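Local coordinates for protein peroxinectin A (Dictyostelium discoideum, PDB 6ERC) that is a secreted haem peroxidase that uses hydrogen peroxide to oxidise phenolic donors and also oxidises iodide and thiocyanate, at residues Y116-A121 against N387-I392. Numbering follows the deposited sequence.
Sequences YFRTRA and NRDHGI. With BMA (beta-D-mannopyranose), chain H.
Both carboxylate oxygens of D389 are gripped by residues of the strand, a worked example of how one buried acid can fasten a helix end to a sheet. OD2 of D389 takes two bonds: the backbone N of T119 donates to the syn lone pair of this D389 oxygen at 2.8 Å, while the hydroxyl OH of Y116 approaches its anti lone pair at 3.0 Å. The Y116 ring stands steeply against the carboxylate, their planes 77° apart. With CG of D389 anti to its backbone N (chi1 177°), the carboxylate is carried out to the strand. The other oxygen, OD1 of D389, belongs to R118, whose NE forms a 2.8 Å salt bridge to it from well above the carboxylate plane. NH2 of R118 reaches the same oxygen from that same face and also donates to the backbone O of D389 at 3.0 Å, so side chain and main chain of the aspartate are held together. A bend at chi3 (68°) sets NE of R118 over OD1 of D389; NH1 also donates to the N36 carbonyl and NH2 to that of F35. A methionine in place of R118 would probably leave OD1 of D389 without its positive partner and the D389, F35 and N36 carbonyls without these donors. Next in sequence, H390 meets OG1 of T119 with NE2 at 2.9 Å, the hydroxyl lying in the plane of the imidazole at its edge. N294 holds ND1 of the same ring, and R386 also bonds to OG1 of T119. The Y116 side chain lies about 4 Å from the haem at its nearest atoms. Strand 113-124 of the antiparallel sheet is thereby pinned to the C-terminal end of helix 379-390, a strand-to-helix junction beside the haem pocket of the animal haem peroxidase fold.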
ATOM      1  N   TYR A 116       4.957 -12.335 -14.965  1.00 60.94           N
ATOM      2  CA  TYR A 116       5.650 -11.596 -13.918  1.00 61.35           C
ATOM      3  C   TYR A 116       6.868 -10.917 -14.519  1.00 62.14           C
ATOM      4  O   TYR A 116       7.628 -11.543 -15.265  1.00 60.03           O
ATOM      5  CB  TYR A 116       6.077 -12.501 -12.761  1.00 61.49           C
ATOM      6  CG  TYR A 116       6.856 -11.768 -11.690  1.00 60.37           C
ATOM      7  CD1 TYR A 116       8.229 -11.588 -11.801  1.00 60.19           C
ATOM      8  CD2 TYR A 116       6.218 -11.251 -10.570  1.00 59.69           C
ATOM      9  CE1 TYR A 116       8.941 -10.919 -10.830  1.00 59.49           C
ATOM     10  CE2 TYR A 116       6.924 -10.581  -9.592  1.00 58.27           C
ATOM     11  CZ  TYR A 116       8.284 -10.418  -9.728  1.00 58.83           C
ATOM     12  OH  TYR A 116       8.992  -9.752  -8.756  1.00 58.17           O
ATOM     13  N   PHE A 117       7.052  -9.646 -14.178  1.00 60.89           N
ATOM     14  CA  PHE A 117       8.181  -8.856 -14.643  1.00 60.69           C
ATOM     15  C   PHE A 117       8.945  -8.337 -13.438  1.00 58.97           C
ATOM     16  O   PHE A 117       8.343  -7.827 -12.489  1.00 59.68           O
ATOM     17  CB  PHE A 117       7.709  -7.706 -15.525  1.00 60.26           C
ATOM     18  CG  PHE A 117       7.156  -8.150 -16.843  1.00 60.74           C
ATOM     19  CD1 PHE A 117       5.832  -8.539 -16.957  1.00 62.01           C
ATOM     20  CD2 PHE A 117       7.961  -8.191 -17.966  1.00 62.55           C
ATOM     21  CE1 PHE A 117       5.321  -8.955 -18.173  1.00 65.05           C
ATOM     22  CE2 PHE A 117       7.458  -8.604 -19.184  1.00 64.04           C
ATOM     23  CZ  PHE A 117       6.136  -8.988 -19.289  1.00 64.63           C
ATOM     24  N   ARG A 118      10.265  -8.474 -13.477  1.00 61.29           N
ATOM     25  CA  ARG A 118      11.081  -8.138 -12.322  1.00 61.32           C
ATOM     26  C   ARG A 118      11.134  -6.628 -12.120  1.00 60.76           C
ATOM     27  O   ARG A 118      11.025  -5.843 -13.066  1.00 61.90           O
ATOM     28  CB  ARG A 118      12.491  -8.706 -12.483  1.00 62.31           C
ATOM     29  CG  ARG A 118      12.525 -10.229 -12.575  1.00 61.43           C
ATOM     30  CD  ARG A 118      13.941 -10.778 -12.478  1.00 61.94           C
ATOM     31  NE  ARG A 118      14.519 -10.583 -11.151  1.00 60.79           N
ATOM     32  CZ  ARG A 118      15.684 -11.088 -10.756  1.00 60.35           C
ATOM     33  NH1 ARG A 118      16.406 -11.829 -11.583  1.00 60.38           N
ATOM     34  NH2 ARG A 118      16.127 -10.855  -9.530  1.00 60.20           N
ATOM     35  N   THR A 119      11.299  -6.231 -10.863  1.00 60.31           N
ATOM     36  CA  THR A 119      11.292  -4.820 -10.506  1.00 58.63           C
ATOM     37  C   THR A 119      12.479  -4.091 -11.117  1.00 59.44           C
ATOM     38  O   THR A 119      13.582  -4.633 -11.212  1.00 61.09           O
ATOM     39  CB  THR A 119      11.314  -4.666  -8.989  1.00 58.96           C
ATOM     40  OG1 THR A 119      10.243  -5.432  -8.428  1.00 57.95           O
ATOM     41  CG2 THR A 119      11.152  -3.201  -8.594  1.00 59.61           C
ATOM     42  N   ARG A 120      12.242  -2.847 -11.528  1.00 61.03           N
ATOM     43  CA  ARG A 120      13.320  -2.010 -12.025  1.00 61.85           C
ATOM     44  C   ARG A 120      14.439  -1.938 -11.003  1.00 61.44           C
ATOM     45  O   ARG A 120      14.214  -1.733  -9.806  1.00 60.06           O
ATOM     46  CB  ARG A 120      12.805  -0.604 -12.334  1.00 61.36           C
ATOM     47  CG  ARG A 120      13.854   0.378 -12.861  1.00 62.18           C
ATOM     48  CD  ARG A 120      13.273   1.772 -12.963  1.00 62.53           C
ATOM     49  NE  ARG A 120      14.294   2.806 -13.110  1.00 62.76           N
ATOM     50  CZ  ARG A 120      14.029   4.106 -13.209  1.00 63.93           C
ATOM     51  NH1 ARG A 120      12.772   4.539 -13.183  1.00 63.71           N
ATOM     52  NH2 ARG A 120      15.019   4.979 -13.336  1.00 64.72           N
ATOM     53  N   ALA A 121      15.654  -2.111 -11.503  1.00 60.16           N
ATOM     54  CA  ALA A 121      16.842  -2.080 -10.670  1.00 59.71           C
ATOM     55  C   ALA A 121      17.914  -1.252 -11.362  1.00 60.83           C
ATOM     56  O   ALA A 121      17.853  -0.987 -12.567  1.00 61.53           O
ATOM     57  CB  ALA A 121      17.372  -3.496 -10.363  1.00 58.02           C
ATOM     58  N   ASN A 387       9.607 -11.020  -3.377  1.00 56.24           N
ATOM     59  CA  ASN A 387      10.610 -11.224  -2.337  1.00 57.06           C
ATOM     60  C   ASN A 387      11.833 -11.940  -2.893  1.00 56.67           C
ATOM     61  O   ASN A 387      12.974 -11.565  -2.593  1.00 53.77           O
ATOM     62  CB  ASN A 387      10.009 -12.015  -1.174  1.00 58.01           C
ATOM     63  CG  ASN A 387       9.002 -11.211  -0.377  1.00 54.95           C
ATOM     64  OD1 ASN A 387       9.357 -10.524   0.579  1.00 52.67           O
ATOM     65  ND2 ASN A 387       7.736 -11.302  -0.762  1.00 55.62           N
ATOM     66  N   ARG A 388      11.615 -12.976  -3.707  1.00 57.20           N
ATOM     67  CA  ARG A 388      12.729 -13.691  -4.320  1.00 58.79           C
ATOM     68  C   ARG A 388      13.380 -12.864  -5.419  1.00 58.66           C
ATOM     69  O   ARG A 388      14.582 -13.007  -5.674  1.00 57.40           O
ATOM     70  CB  ARG A 388      12.239 -15.032  -4.865  1.00 58.74           C
ATOM     71  CG  ARG A 388      11.734 -15.968  -3.780  1.00 57.89           C
ATOM     72  CD  ARG A 388      10.991 -17.157  -4.351  1.00 58.56           C
ATOM     73  NE  ARG A 388      10.529 -18.056  -3.299  1.00 58.17           N
ATOM     74  CZ  ARG A 388       9.968 -19.241  -3.517  1.00 59.74           C
ATOM     75  NH1 ARG A 388       9.797 -19.679  -4.758  1.00 59.77           N
ATOM     76  NH2 ARG A 388       9.581 -19.991  -2.494  1.00 59.53           N
ATOM     77  N   ASP A 389      12.604 -11.999  -6.076  1.00 58.71           N
ATOM     78  CA  ASP A 389      13.169 -11.056  -7.036  1.00 58.19           C
ATOM     79  C   ASP A 389      14.107 -10.074  -6.342  1.00 56.47           C
ATOM     80  O   ASP A 389      15.211  -9.802  -6.827  1.00 56.59           O
ATOM     81  CB  ASP A 389      12.036 -10.319  -7.752  1.00 58.39           C
ATOM     82  CG  ASP A 389      12.534  -9.264  -8.726  1.00 58.98           C
ATOM     83  OD1 ASP A 389      13.762  -9.113  -8.887  1.00 59.89           O
ATOM     84  OD2 ASP A 389      11.685  -8.583  -9.337  1.00 57.26           O
ATOM     85  N   HIS A 390      13.684  -9.537  -5.198  1.00 56.71           N
ATOM     86  CA  HIS A 390      14.480  -8.554  -4.473  1.00 56.88           C
ATOM     87  C   HIS A 390      15.577  -9.180  -3.628  1.00 56.08           C
ATOM     88  O   HIS A 390      16.423  -8.447  -3.105  1.00 54.98           O
ATOM     89  CB  HIS A 390      13.582  -7.707  -3.564  1.00 57.91           C
ATOM     90  CG  HIS A 390      12.606  -6.844  -4.302  1.00 57.73           C
ATOM     91  ND1 HIS A 390      11.967  -5.773  -3.715  1.00 57.30           N
ATOM     92  CD2 HIS A 390      12.152  -6.899  -5.577  1.00 58.20           C
ATOM     93  CE1 HIS A 390      11.167  -5.202  -4.597  1.00 57.75           C
ATOM     94  NE2 HIS A 390      11.260  -5.866  -5.735  1.00 57.97           N
ATOM     95  N   GLY A 391      15.581 -10.498  -3.470  1.00 57.73           N
ATOM     96  CA  GLY A 391      16.596 -11.151  -2.668  1.00 56.15           C
ATOM     97  C   GLY A 391      16.388 -10.985  -1.180  1.00 55.21           C
ATOM     98  O   GLY A 391      17.361 -10.821  -0.435  1.00 55.03           O
ATOM     99  N   ILE A 392      15.139 -11.011  -0.726  1.00 54.72           N
ATOM    100  CA  ILE A 392      14.874 -10.916   0.715  1.00 55.14           C
ATOM    101  C   ILE A 392      15.479 -12.132   1.409  1.00 55.60           C
ATOM    102  O   ILE A 392      15.231 -13.277   0.977  1.00 56.78           O
ATOM    103  CB  ILE A 392      13.358 -10.822   0.983  1.00 56.43           C
ATOM    104  CG1 ILE A 392      12.778  -9.541   0.366  1.00 54.80           C
ATOM    105  CG2 ILE A 392      13.058 -10.883   2.487  1.00 55.05           C
ATOM    106  CD1 ILE A 392      13.281  -8.243   0.990  1.00 53.43           C
TER
HETATM  107  C1  BMA H 606      20.219   2.684 -13.097  0.73 42.82           C
HETATM  108  C2  BMA H 606      19.168   2.941 -14.227  0.73 47.13           C
HETATM  109  C3  BMA H 606      18.547   4.346 -14.038  0.73 49.92           C
HETATM  110  C4  BMA H 606      19.616   5.376 -13.569  0.73 48.85           C
HETATM  111  C5  BMA H 606      21.014   4.815 -13.879  0.73 47.75           C
HETATM  112  C6  BMA H 606      22.147   5.788 -13.598  0.73 46.43           C
HETATM  113  O2  BMA H 606      18.098   2.008 -14.159  0.73 48.02           O
HETATM  114  O3  BMA H 606      17.461   4.309 -13.134  0.73 49.16           O
HETATM  115  O4  BMA H 606      19.451   6.604 -14.260  0.73 50.57           O
HETATM  116  O5  BMA H 606      21.227   3.670 -13.043  0.73 44.69           O
HETATM  117  O6  BMA H 606      23.083   5.776 -14.694  0.73 47.36           O